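OxsB protein (Bacillus megaterium, PDB 5UL3) catalyses the oxidative ring contraction of dAMP to an oxetane aldehyde in oxetanocin A biosynthesis, as a cobalamin-dependent radical S-adenosylmethionine enzyme. Local coordinates at residues Q694-E698 with W728-G733; S437-Q442 with N485-N489; F639-Y643 with I657-F661; R495-K501 with H527-V533. One frame throughout, in Å; residues are numbered along the deposited sequence.

Contact 1 (Q694-E698 with W728-G733); sequences QLIME and WFSDMG
Gln694 faces Gly733 and Glu698 faces Phe729 across this pair, their CA atoms 7.6 Å and 7.4 Å apart respectively, so one helical turn of 694-698 spans the last turn of a second helix and the chain just beyond it. Gln694 shows how a single amide can serve a chain end: with CG swung trans to the main-chain nitrogen (chi1 -178°) and the rest extended, it spans the gap. Its OE1 accepts from Gly733 N at 2.7 Å, in the carbonyl plane and with an N-H...O angle of 154°. NE2 works the neighbouring residue, passing a bond through a water to the carbonyl oxygen of Asp731. One amide atom directly and the other through water hold the backbone where it leaves the helix, and the positive phi of Gly733 suits glycine.

The six-membered end of the Trp728 indole is pushed among the side chains of 694-698. CZ2 lies 3.5 Å from Met697 CG and 3.7 Å from Gln694 CG, while CZ3 and CH2 press on Glu698. NE1 is held separately by Asn604 of helix 588-617. Met732 crosses Glu698 at about a right angle, laying CE 3.3 Å from carboxylate OE1 and 3.8 Å from Leu695 CD2. The other oxygen, OE2, pairs with Arg702, which also makes a cation-pi contact with Phe729; the Phe729 edge meets Glu698 CG.

Far from the cofactors, this is helix-to-helix packing of a C-terminal helix bundle, with a glutamine tying down the chain after the last helix, 720-730.

Contact 2 (S437-Q442 with N485-N489); sequences SGSNQQ and NLKEN
Asn489 and Asn485, one turn apart on helix 484-493, work with Ser439 to illustrate how polar side chains can fasten the start of a helix. Asn489 uses both ends of its amide. OD1 receives Gly438 N at 3.0 Å, the donor above the carbonyl plane, and ND2 gives Gln442 OE1 a nearly straight bond of 2.9 Å with the acceptor in the amide plane. Ser437 OG also donates to Gln442 OE1, at 2.6 Å, so OE1 takes two donors, while NE2 bonds to Met475 O and Asp477. Asn485, its CG beside the backbone N (chi1 -68°), turns its amide toward Gln441 and sends ND2 to OE1 at 3.0 Å, the two amides 74° apart; OD1 goes to Arg445. Ser439 is the N-cap of helix 440-445: its OG accepts from Gln442 N and donates its proton to Glu488 OE1, met nearly head-on at 2.6 Å. A water bridges Gln441 N and Glu488 OE1, so the carboxylate sits near the helix start, whose dipole would probably favour its charge.

The N-cap comes three residues after the end of strand 432-436, whose Glu436 binds S-adenosylmethionine. Helix 484-493 follows the adjacent parallel strand 470-473, and its Leu486 leans on helix 588-617.

Contact 3 (F639-Y643 with I657-F661); sequences FLLKY and ILSDF
Two phenylalanines meet here by different first torsions: Phe639 turns CG beside its own nitrogen (chi1 -74°), whereas Phe661 throws CG away from its nitrogen and next to the carbonyl carbon (chi1 175°). They join helices 620-648 and 652-664, consecutive members of the C-terminal helix bundle that form an obliquely antiparallel helical hairpin, the axes of the two short segments 10.9 Å apart at closest. The two rings meet obliquely, centroids 4.7 Å apart and planes 33° from one another, and Phe639 CD2 sits over one face of Phe661, displaced toward the rim. Phe661 also meets His665 edge-to-face.

Leu658 supplies the most heavily buried surface, laying its forked end against the backbone of 639-643. CD2 comes 3.9 Å from Phe639 O and CD1 3.8 Å from Lys642 O. Tyr643 CB borders the same leucine and, farther out, its ring meets Trp693 of helix 683-709. Lys642 lends its aliphatic chain, its NZ being bound by Glu494 in a salt bridge. Just short of that charge, Lys642 CE touches Ile657 CD1 at 3.8 Å, and Ile657 CG2 reaches Phe639 CE1 at 3.7 Å.

Contact 4 (R495-K501 with H527-V533); sequences RTDALMK and HKTGKPV
Met500 and Lys528 form a lone beta bridge between two loops that contain no strand. The chains run antiparallel and the pair is a non-hydrogen-bonded one, its CA atoms 4.2 Å apart. The bonds flank it: Thr529 N donates to Leu499 O at 2.9 Å, and Lys501 N to His527 O at 2.8 Å. Farther along the two chains stay close, and a water bridges them, accepting from Leu499 N and lying 2.7 Å from Lys531 O. A weak bond from Val533 N and a CA-H...O contact from Pro532 CA both reach Arg495 O.

Side chains pack round the bridge. Met500, bent at its second and third torsions, lays CE 3.7 Å from Lys528 CA, while Leu499 CD1 rests on the carbonyls of Lys531 and Pro532 and Ala498 CB meets Val533 CG2 at 3.6 Å. Lys528 runs extended past Thr496 O to a salt bridge with Glu525; a water links NZ to Thr496 OG1, and a second does so weakly. Arg495 holds Asp497 side-on through NE and NH2.

Thr529 OG1 accepts from Lys531 N, an ST turn that follows the bridge, with Gly530 at positive phi. The whole is an isolated antiparallel bridge between loops of the radical SAM core.

In the fold
From the N terminus, all four contacts lie in the second half of the chain and close in series, none enclosing or crossing another. Contact 2 closes first, around helices 440-445 and 452-464 and strand 470-473 of the partial barrel. Contact 4 follows at once, shutting the excursion that carries helices 510-519 and 521-527. Contact 3 then closes a short helical hairpin, and contact 1 secures the chain's end. Helix 484-493 links barrel to bundle: it bears half of contact 2 and touches Lys642 of contact 3, whose partner Glu494 immediately precedes contact 4. Trp693, beside 694-698, packs on Phe639, and the nearest atoms of contacts 1 and 3 are about 4 Å apart.

Contact 1 (Q694-E698 with W728-G733)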
loop_
_atom_site.group_PDB
_atom_site.type_symbol
_atom_site.label_atom_id
_atom_site.label_comp_id
_atom_site.label_asym_id
_atom_site.label_seq_id
_atom_site.Cartn_x
_atom_site.Cartn_y
_atom_site.Cartn_z
ATOM N N GLN A 694 3.072 30.636 16.984
ATOM C CA GLN A 694 2.784 29.591 17.959
ATOM C C GLN A 694 1.849 30.074 19.063
ATOM O O GLN A 694 1.168 29.256 19.687
ATOM C CB GLN A 694 4.093 29.067 18.554
ATOM C CG GLN A 694 3.915 27.935 19.565
ATOM C CD GLN A 694 5.228 27.397 20.089
ATOM O OE1 GLN A 694 6.019 28.135 20.676
ATOM N NE2 GLN A 694 5.472 26.104 19.883
ATOM N N LEU A 695 1.787 31.389 19.306
ATOM C CA LEU A 695 0.814 31.919 20.259
ATOM C C LEU A 695 -0.619 31.606 19.842
ATOM O O LEU A 695 -1.513 31.537 20.693
ATOM C CB LEU A 695 1.004 33.434 20.405
ATOM C CG LEU A 695 2.357 33.861 20.970
ATOM C CD1 LEU A 695 2.495 35.379 20.844
ATOM C CD2 LEU A 695 2.480 33.429 22.432
ATOM N N ILE A 696 -0.867 31.408 18.545
ATOM C CA ILE A 696 -2.208 31.019 18.123
ATOM C C ILE A 696 -2.464 29.559 18.465
ATOM O O ILE A 696 -3.564 29.193 18.891
ATOM C CB ILE A 696 -2.414 31.285 16.623
ATOM C CG1 ILE A 696 -2.059 32.735 16.291
ATOM C CG2 ILE A 696 -3.856 31.003 16.241
ATOM C CD1 ILE A 696 -1.999 32.985 14.818
ATOM N N MET A 697 -1.457 28.702 18.292
ATOM C CA MET A 697 -1.599 27.320 18.740
ATOM C C MET A 697 -1.816 27.253 20.248
ATOM O O MET A 697 -2.584 26.414 20.737
ATOM C CB MET A 697 -0.370 26.506 18.341
ATOM C CG MET A 697 -0.500 25.021 18.604
ATOM S SD MET A 697 -1.676 24.249 17.462
ATOM C CE MET A 697 -1.720 22.637 18.232
ATOM N N GLU A 698 -1.152 28.135 21.009
ATOM C CA GLU A 698 -1.390 28.151 22.450
ATOM C C GLU A 698 -2.854 28.437 22.744
ATOM O O GLU A 698 -3.452 27.807 23.621
ATOM C CB GLU A 698 -0.503 29.188 23.155
ATOM C CG GLU A 698 -0.736 29.146 24.680
ATOM C CD GLU A 698 -0.146 30.315 25.455
ATOM O OE1 GLU A 698 0.333 31.279 24.835
ATOM O OE2 GLU A 698 -0.164 30.251 26.705
ATOM N N TRP A 728 3.724 20.774 26.480
ATOM C CA TRP A 728 3.621 21.727 25.371
ATOM C C TRP A 728 3.738 23.165 25.865
ATOM O O TRP A 728 4.494 23.971 25.304
ATOM C CB TRP A 728 2.304 21.539 24.610
ATOM C CG TRP A 728 2.316 22.267 23.277
ATOM C CD1 TRP A 728 2.653 21.740 22.060
ATOM C CD2 TRP A 728 2.018 23.651 23.044
ATOM N NE1 TRP A 728 2.573 22.709 21.081
ATOM C CE2 TRP A 728 2.188 23.891 21.658
ATOM C CE3 TRP A 728 1.622 24.712 23.865
ATOM C CZ2 TRP A 728 1.966 25.140 21.080
ATOM C CZ3 TRP A 728 1.407 25.954 23.290
ATOM C CH2 TRP A 728 1.580 26.157 21.913
ATOM N N PHE A 729 2.981 23.512 26.911
ATOM C CA PHE A 729 3.038 24.873 27.431
ATOM C C PHE A 729 4.441 25.209 27.916
ATOM O O PHE A 729 4.953 26.300 27.642
ATOM C CB PHE A 729 2.006 25.058 28.549
ATOM C CG PHE A 729 0.574 24.982 28.062
ATOM C CD1 PHE A 729 0.158 25.752 26.983
ATOM C CD2 PHE A 729 -0.338 24.113 28.663
ATOM C CE1 PHE A 729 -1.147 25.689 26.515
ATOM C CE2 PHE A 729 -1.648 24.044 28.208
ATOM C CZ PHE A 729 -2.053 24.830 27.128
ATOM N N SER A 730 5.095 24.269 28.602
ATOM C CA SER A 730 6.432 24.542 29.114
ATOM C C SER A 730 7.475 24.613 28.005
ATOM O O SER A 730 8.532 25.219 28.206
ATOM C CB SER A 730 6.837 23.482 30.140
ATOM O OG SER A 730 7.634 22.482 29.539
ATOM N N ASP A 731 7.208 24.018 26.844
ATOM C CA ASP A 731 8.156 24.029 25.735
ATOM C C ASP A 731 7.934 25.170 24.754
ATOM O O ASP A 731 8.621 25.212 23.726
ATOM C CB ASP A 731 8.098 22.700 24.971
ATOM C CG ASP A 731 8.664 21.550 25.769
ATOM O OD1 ASP A 731 9.439 21.814 26.710
ATOM O OD2 ASP A 731 8.339 20.386 25.465
ATOM N N MET A 732 7.006 26.087 25.028
ATOM C CA MET A 732 6.702 27.143 24.066
ATOM C C MET A 732 7.945 27.953 23.722
ATOM O O MET A 732 8.734 28.312 24.599
ATOM C CB MET A 732 5.633 28.084 24.611
ATOM C CG MET A 732 4.247 27.499 24.627
ATOM S SD MET A 732 3.006 28.701 25.092
ATOM C CE MET A 732 3.213 29.951 23.836
ATOM N N GLY A 733 8.103 28.259 22.435
ATOM C CA GLY A 733 9.232 29.040 21.959
ATOM C C GLY A 733 10.565 28.329 21.975
ATOM O O GLY A 733 11.559 28.904 21.513
HETATM O O HOH W 1 7.854 24.706 21.019
#

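Contact 2 (S437-Q442 with N485-N489)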
loop_
_atom_site.group_PDB
_atom_site.type_symbol
_atom_site.label_atom_id
_atom_site.label_comp_id
_atom_site.label_asym_id
_atom_site.label_seq_id
_atom_site.Cartn_x
_atom_site.Cartn_y
_atom_site.Cartn_z
ATOM N N SER A 437 0.709 19.006 -6.124
ATOM C CA SER A 437 1.081 20.417 -6.200
ATOM C C SER A 437 -0.081 21.240 -6.731
ATOM O O SER A 437 -0.936 20.735 -7.457
ATOM C CB SER A 437 2.315 20.619 -7.099
ATOM O OG SER A 437 2.616 22.008 -7.225
ATOM N N GLY A 438 -0.093 22.523 -6.373
ATOM C CA GLY A 438 -0.990 23.474 -6.996
ATOM C C GLY A 438 -0.290 24.531 -7.820
ATOM O O GLY A 438 -0.929 25.523 -8.195
ATOM N N SER A 439 0.997 24.368 -8.108
ATOM C CA SER A 439 1.788 25.335 -8.860
ATOM C C SER A 439 2.180 24.713 -10.191
ATOM O O SER A 439 2.758 23.623 -10.219
ATOM C CB SER A 439 3.033 25.737 -8.066
ATOM O OG SER A 439 4.089 26.125 -8.936
ATOM N N ASN A 440 1.872 25.393 -11.298
ATOM C CA ASN A 440 2.103 24.747 -12.592
ATOM C C ASN A 440 3.586 24.449 -12.817
ATOM O O ASN A 440 3.935 23.387 -13.349
ATOM C CB ASN A 440 1.515 25.599 -13.715
ATOM C CG ASN A 440 0.001 25.509 -13.751
ATOM O OD1 ASN A 440 -0.567 24.481 -13.385
ATOM N ND2 ASN A 440 -0.658 26.585 -14.173
ATOM N N GLN A 441 4.472 25.360 -12.407
ATOM C CA GLN A 441 5.907 25.092 -12.497
ATOM C C GLN A 441 6.293 23.876 -11.662
ATOM O O GLN A 441 7.028 22.998 -12.124
ATOM C CB GLN A 441 6.707 26.309 -12.029
ATOM C CG GLN A 441 6.652 27.492 -12.962
ATOM C CD GLN A 441 7.392 28.696 -12.400
ATOM O OE1 GLN A 441 7.937 28.653 -11.294
ATOM N NE2 GLN A 441 7.411 29.784 -13.167
ATOM N N GLN A 442 5.810 23.811 -10.418
ATOM C CA GLN A 442 6.169 22.687 -9.553
ATOM C C GLN A 442 5.590 21.384 -10.075
ATOM O O GLN A 442 6.269 20.350 -10.052
ATOM C CB GLN A 442 5.707 22.951 -8.116
ATOM C CG GLN A 442 6.234 21.944 -7.084
ATOM C CD GLN A 442 5.704 22.249 -5.694
ATOM O OE1 GLN A 442 4.524 22.533 -5.537
ATOM N NE2 GLN A 442 6.576 22.237 -4.697
ATOM N N ASN A 485 6.307 29.673 -6.160
ATOM C CA ASN A 485 5.583 28.398 -6.149
ATOM C C ASN A 485 4.860 28.169 -4.823
ATOM O O ASN A 485 3.784 27.555 -4.811
ATOM C CB ASN A 485 6.527 27.224 -6.409
ATOM C CG ASN A 485 7.091 27.204 -7.827
ATOM O OD1 ASN A 485 7.946 26.394 -8.128
ATOM N ND2 ASN A 485 6.632 28.108 -8.685
ATOM N N LEU A 486 5.424 28.641 -3.708
ATOM C CA LEU A 486 4.714 28.504 -2.434
ATOM C C LEU A 486 3.461 29.362 -2.421
ATOM O O LEU A 486 2.404 28.916 -1.966
ATOM C CB LEU A 486 5.623 28.865 -1.254
ATOM C CG LEU A 486 6.920 28.062 -1.066
ATOM C CD1 LEU A 486 7.710 28.608 0.114
ATOM C CD2 LEU A 486 6.664 26.538 -0.913
ATOM N N LYS A 487 3.552 30.601 -2.913
ATOM C CA LYS A 487 2.363 31.440 -2.993
ATOM C C LYS A 487 1.304 30.804 -3.877
ATOM O O LYS A 487 0.112 30.836 -3.546
ATOM C CB LYS A 487 2.733 32.829 -3.520
ATOM C CG LYS A 487 3.675 33.578 -2.605
ATOM C CD LYS A 487 3.863 35.032 -3.077
ATOM C CE LYS A 487 4.678 35.840 -2.078
ATOM N NZ LYS A 487 4.828 37.279 -2.490
ATOM N N GLU A 488 1.716 30.245 -5.017
ATOM C CA GLU A 488 0.774 29.560 -5.897
ATOM C C GLU A 488 0.141 28.365 -5.191
ATOM O O GLU A 488 -1.065 28.118 -5.318
ATOM C CB GLU A 488 1.479 29.110 -7.176
ATOM C CG GLU A 488 1.948 30.256 -8.081
ATOM C CD GLU A 488 3.118 29.857 -8.979
ATOM O OE1 GLU A 488 3.347 28.648 -9.174
ATOM O OE2 GLU A 488 3.823 30.760 -9.487
ATOM N N ASN A 489 0.945 27.617 -4.438
ATOM C CA ASN A 489 0.417 26.475 -3.688
ATOM C C ASN A 489 -0.610 26.916 -2.653
ATOM O O ASN A 489 -1.680 26.310 -2.525
ATOM C CB ASN A 489 1.564 25.739 -3.010
ATOM C CG ASN A 489 2.247 24.766 -3.938
ATOM O OD1 ASN A 489 1.747 24.481 -5.021
ATOM N ND2 ASN A 489 3.388 24.248 -3.519
HETATM O O HOH W 2 0.552 27.878 -11.001
HETATM O O HOH W 3 3.608 28.121 -11.816
#

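Contact 3 (F639-Y643 with I657-F661)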
loop_
_atom_site.group_PDB
_atom_site.type_symbol
_atom_site.label_atom_id
_atom_site.label_comp_id
_atom_site.label_asym_id
_atom_site.label_seq_id
_atom_site.Cartn_x
_atom_site.Cartn_y
_atom_site.Cartn_z
ATOM N N PHE A 639 -2.001 28.364 7.810
ATOM C CA PHE A 639 -1.732 29.790 7.755
ATOM C C PHE A 639 -0.414 30.159 8.411
ATOM O O PHE A 639 0.058 31.286 8.218
ATOM C CB PHE A 639 -2.908 30.560 8.350
ATOM C CG PHE A 639 -4.095 30.590 7.442
ATOM C CD1 PHE A 639 -4.052 31.314 6.258
ATOM C CD2 PHE A 639 -5.232 29.861 7.735
ATOM C CE1 PHE A 639 -5.143 31.328 5.387
ATOM C CE2 PHE A 639 -6.317 29.861 6.868
ATOM C CZ PHE A 639 -6.277 30.593 5.695
ATOM N N LEU A 640 0.211 29.228 9.133
ATOM C CA LEU A 640 1.600 29.418 9.531
ATOM C C LEU A 640 2.478 29.697 8.320
ATOM O O LEU A 640 3.249 30.665 8.305
ATOM C CB LEU A 640 2.121 28.190 10.266
ATOM C CG LEU A 640 3.646 28.132 10.330
ATOM C CD1 LEU A 640 4.222 29.186 11.334
ATOM C CD2 LEU A 640 4.129 26.728 10.663
ATOM N N LEU A 641 2.389 28.842 7.294
ATOM C CA LEU A 641 3.222 29.044 6.115
ATOM C C LEU A 641 2.854 30.333 5.387
ATOM O O LEU A 641 3.736 31.043 4.887
ATOM C CB LEU A 641 3.119 27.848 5.171
ATOM C CG LEU A 641 4.041 27.953 3.962
ATOM C CD1 LEU A 641 5.456 28.265 4.425
ATOM C CD2 LEU A 641 4.003 26.641 3.172
ATOM N N LYS A 642 1.560 30.653 5.308
ATOM C CA LYS A 642 1.172 31.913 4.687
ATOM C C LYS A 642 1.754 33.090 5.463
ATOM O O LYS A 642 2.222 34.069 4.867
ATOM C CB LYS A 642 -0.350 32.012 4.595
ATOM C CG LYS A 642 -0.840 33.135 3.702
ATOM C CD LYS A 642 -2.353 33.115 3.573
ATOM C CE LYS A 642 -2.827 33.845 2.315
ATOM N NZ LYS A 642 -2.541 33.151 1.001
ATOM N N TYR A 643 1.795 32.968 6.789
ATOM C CA TYR A 643 2.372 34.004 7.639
ATOM C C TYR A 643 3.881 34.113 7.444
ATOM O O TYR A 643 4.422 35.226 7.374
ATOM C CB TYR A 643 2.021 33.692 9.089
ATOM C CG TYR A 643 2.468 34.707 10.116
ATOM C CD1 TYR A 643 1.899 35.969 10.167
ATOM C CD2 TYR A 643 3.425 34.379 11.058
ATOM C CE1 TYR A 643 2.296 36.896 11.129
ATOM C CE2 TYR A 643 3.824 35.296 12.030
ATOM C CZ TYR A 643 3.261 36.548 12.055
ATOM O OH TYR A 643 3.673 37.448 13.014
ATOM N N ILE A 657 -6.177 38.363 4.066
ATOM C CA ILE A 657 -6.528 37.009 4.490
ATOM C C ILE A 657 -5.986 36.734 5.887
ATOM O O ILE A 657 -6.708 36.255 6.768
ATOM C CB ILE A 657 -6.012 35.976 3.469
ATOM C CG1 ILE A 657 -6.614 36.246 2.093
ATOM C CG2 ILE A 657 -6.358 34.556 3.927
ATOM C CD1 ILE A 657 -6.031 35.391 0.990
ATOM N N LEU A 658 -4.706 37.044 6.111
ATOM C CA LEU A 658 -4.119 36.807 7.424
ATOM C C LEU A 658 -4.789 37.667 8.488
ATOM O O LEU A 658 -5.036 37.203 9.606
ATOM C CB LEU A 658 -2.614 37.066 7.374
ATOM C CG LEU A 658 -1.804 35.985 6.651
ATOM C CD1 LEU A 658 -0.410 36.482 6.297
ATOM C CD2 LEU A 658 -1.738 34.721 7.500
ATOM N N SER A 659 -5.109 38.920 8.154
ATOM C CA SER A 659 -5.787 39.785 9.115
ATOM C C SER A 659 -7.183 39.261 9.438
ATOM O O SER A 659 -7.579 39.225 10.608
ATOM C CB SER A 659 -5.848 41.214 8.579
ATOM O OG SER A 659 -6.230 42.113 9.597
ATOM N N ASP A 660 -7.930 38.826 8.418
ATOM C CA ASP A 660 -9.229 38.197 8.653
ATOM C C ASP A 660 -9.100 36.986 9.569
ATOM O O ASP A 660 -9.895 36.809 10.499
ATOM C CB ASP A 660 -9.863 37.780 7.326
ATOM C CG ASP A 660 -10.507 38.936 6.599
ATOM O OD1 ASP A 660 -10.484 40.064 7.139
ATOM O OD2 ASP A 660 -11.039 38.715 5.490
ATOM N N PHE A 661 -8.110 36.129 9.304
ATOM C CA PHE A 661 -7.935 34.923 10.105
ATOM C C PHE A 661 -7.597 35.271 11.551
ATOM O O PHE A 661 -8.200 34.733 12.487
ATOM C CB PHE A 661 -6.850 34.042 9.477
ATOM C CG PHE A 661 -6.500 32.832 10.283
ATOM C CD1 PHE A 661 -7.271 31.685 10.211
ATOM C CD2 PHE A 661 -5.390 32.837 11.116
ATOM C CE1 PHE A 661 -6.946 30.568 10.958
ATOM C CE2 PHE A 661 -5.056 31.724 11.860
ATOM C CZ PHE A 661 -5.836 30.586 11.785
#

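Contact 4 (R495-K501 with H527-V533)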
loop_
_atom_site.group_PDB
_atom_site.type_symbol
_atom_site.label_atom_id
_atom_site.label_comp_id
_atom_site.label_asym_id
_atom_site.label_seq_id
_atom_site.Cartn_x
_atom_site.Cartn_y
_atom_site.Cartn_z
ATOM N N ARG A 495 -8.496 27.507 -2.153
ATOM C CA ARG A 495 -9.665 27.588 -3.024
ATOM C C ARG A 495 -10.852 26.867 -2.396
ATOM O O ARG A 495 -10.717 25.753 -1.877
ATOM C CB ARG A 495 -9.352 27.009 -4.402
ATOM C CG ARG A 495 -8.475 27.960 -5.215
ATOM C CD ARG A 495 -8.290 27.493 -6.615
ATOM N NE ARG A 495 -9.532 27.503 -7.372
ATOM C CZ ARG A 495 -9.584 27.383 -8.692
ATOM N NH1 ARG A 495 -8.460 27.254 -9.383
ATOM N NH2 ARG A 495 -10.750 27.385 -9.318
ATOM N N THR A 496 -12.016 27.516 -2.435
ATOM C CA THR A 496 -13.249 26.954 -1.898
ATOM C C THR A 496 -14.231 26.557 -2.997
ATOM O O THR A 496 -15.373 26.190 -2.701
ATOM C CB THR A 496 -13.899 27.950 -0.924
ATOM O OG1 THR A 496 -14.093 29.216 -1.576
ATOM C CG2 THR A 496 -13.002 28.149 0.285
ATOM N N ASP A 497 -13.812 26.598 -4.258
ATOM C CA ASP A 497 -14.675 26.190 -5.360
ATOM C C ASP A 497 -14.300 24.823 -5.912
ATOM O O ASP A 497 -14.639 24.505 -7.056
ATOM C CB ASP A 497 -14.649 27.240 -6.469
ATOM C CG ASP A 497 -13.278 27.399 -7.082
ATOM O OD1 ASP A 497 -12.278 27.073 -6.409
ATOM O OD2 ASP A 497 -13.199 27.864 -8.239
ATOM N N ALA A 498 -13.613 24.005 -5.120
ATOM C CA ALA A 498 -13.205 22.674 -5.546
ATOM C C ALA A 498 -14.026 21.578 -4.884
ATOM O O ALA A 498 -14.531 20.686 -5.563
ATOM C CB ALA A 498 -11.712 22.457 -5.244
ATOM N N LEU A 499 -14.206 21.632 -3.569
ATOM C CA LEU A 499 -14.868 20.533 -2.874
ATOM C C LEU A 499 -16.382 20.716 -2.928
ATOM O O LEU A 499 -16.913 21.723 -2.443
ATOM C CB LEU A 499 -14.368 20.441 -1.431
ATOM C CG LEU A 499 -12.841 20.329 -1.294
ATOM C CD1 LEU A 499 -12.410 20.293 0.170
ATOM C CD2 LEU A 499 -12.315 19.097 -2.045
ATOM N N MET A 500 -17.068 19.746 -3.526
ATOM C CA MET A 500 -18.512 19.772 -3.697
ATOM C C MET A 500 -19.181 18.842 -2.697
ATOM O O MET A 500 -18.642 17.790 -2.336
ATOM C CB MET A 500 -18.918 19.341 -5.110
ATOM C CG MET A 500 -18.371 20.208 -6.228
ATOM S SD MET A 500 -19.092 21.866 -6.256
ATOM C CE MET A 500 -17.673 22.804 -5.748
ATOM N N LYS A 501 -20.375 19.237 -2.260
ATOM C CA LYS A 501 -21.235 18.320 -1.545
ATOM C C LYS A 501 -21.666 17.209 -2.489
ATOM O O LYS A 501 -21.642 17.386 -3.708
ATOM C CB LYS A 501 -22.478 19.033 -1.022
ATOM C CG LYS A 501 -22.221 20.115 -0.006
ATOM C CD LYS A 501 -23.530 20.831 0.317
ATOM C CE LYS A 501 -23.398 21.708 1.551
ATOM N NZ LYS A 501 -24.634 22.498 1.796
ATOM N N HIS A 527 -23.465 24.242 -4.831
ATOM C CA HIS A 527 -23.199 22.901 -4.330
ATOM C C HIS A 527 -21.883 22.760 -3.569
ATOM O O HIS A 527 -21.601 21.671 -3.056
ATOM C CB HIS A 527 -23.238 21.907 -5.495
ATOM C CG HIS A 527 -24.607 21.709 -6.073
ATOM N ND1 HIS A 527 -25.554 20.898 -5.483
ATOM C CD2 HIS A 527 -25.185 22.209 -7.192
ATOM C CE1 HIS A 527 -26.657 20.910 -6.211
ATOM N NE2 HIS A 527 -26.457 21.693 -7.256
ATOM N N LYS A 528 -21.082 23.813 -3.464
ATOM C CA LYS A 528 -19.793 23.701 -2.795
ATOM C C LYS A 528 -19.980 23.397 -1.311
ATOM O O LYS A 528 -20.996 23.750 -0.704
ATOM C CB LYS A 528 -18.993 24.994 -2.976
ATOM C CG LYS A 528 -19.486 26.151 -2.108
ATOM C CD LYS A 528 -18.752 27.463 -2.402
ATOM C CE LYS A 528 -19.173 28.547 -1.402
ATOM N NZ LYS A 528 -18.719 29.911 -1.804
ATOM N N THR A 529 -19.004 22.697 -0.724
ATOM C CA THR A 529 -19.018 22.561 0.733
ATOM C C THR A 529 -18.565 23.838 1.424
ATOM O O THR A 529 -18.826 24.004 2.622
ATOM C CB THR A 529 -18.121 21.415 1.230
ATOM O OG1 THR A 529 -16.743 21.737 0.974
ATOM C CG2 THR A 529 -18.488 20.064 0.587
ATOM N N GLY A 530 -17.891 24.733 0.709
ATOM C CA GLY A 530 -17.279 25.892 1.325
ATOM C C GLY A 530 -15.979 25.616 2.048
ATOM O O GLY A 530 -15.388 26.552 2.602
ATOM N N LYS A 531 -15.510 24.373 2.063
ATOM C CA LYS A 531 -14.244 24.097 2.735
ATOM C C LYS A 531 -13.079 24.230 1.757
ATOM O O LYS A 531 -13.194 23.818 0.600
ATOM C CB LYS A 531 -14.245 22.703 3.327
ATOM C CG LYS A 531 -15.434 22.429 4.225
ATOM C CD LYS A 531 -15.087 21.407 5.286
ATOM C CE LYS A 531 -15.906 21.640 6.550
ATOM N NZ LYS A 531 -15.767 23.041 7.055
ATOM N N PRO A 532 -11.960 24.796 2.191
ATOM C CA PRO A 532 -10.804 24.914 1.300
ATOM C C PRO A 532 -10.133 23.569 1.066
ATOM O O PRO A 532 -10.278 22.614 1.835
ATOM C CB PRO A 532 -9.870 25.879 2.034
ATOM C CG PRO A 532 -10.325 25.878 3.457
ATOM C CD PRO A 532 -11.773 25.521 3.465
ATOM N N VAL A 533 -9.373 23.522 -0.035
ATOM C CA VAL A 533 -8.731 22.281 -0.460
ATOM C C VAL A 533 -7.815 21.729 0.626
ATOM O O VAL A 533 -7.729 20.509 0.811
ATOM C CB VAL A 533 -7.966 22.499 -1.784
ATOM C CG1 VAL A 533 -7.106 21.275 -2.114
ATOM C CG2 VAL A 533 -8.943 22.790 -2.917
HETATM O O HOH W 4 -12.782 23.707 -2.092
HETATM O O HOH W 5 -15.945 24.067 -1.252
HETATM O O HOH W 6 -16.568 29.957 -0.283
HETATM O O HOH W 7 -15.913 29.521 -3.840
#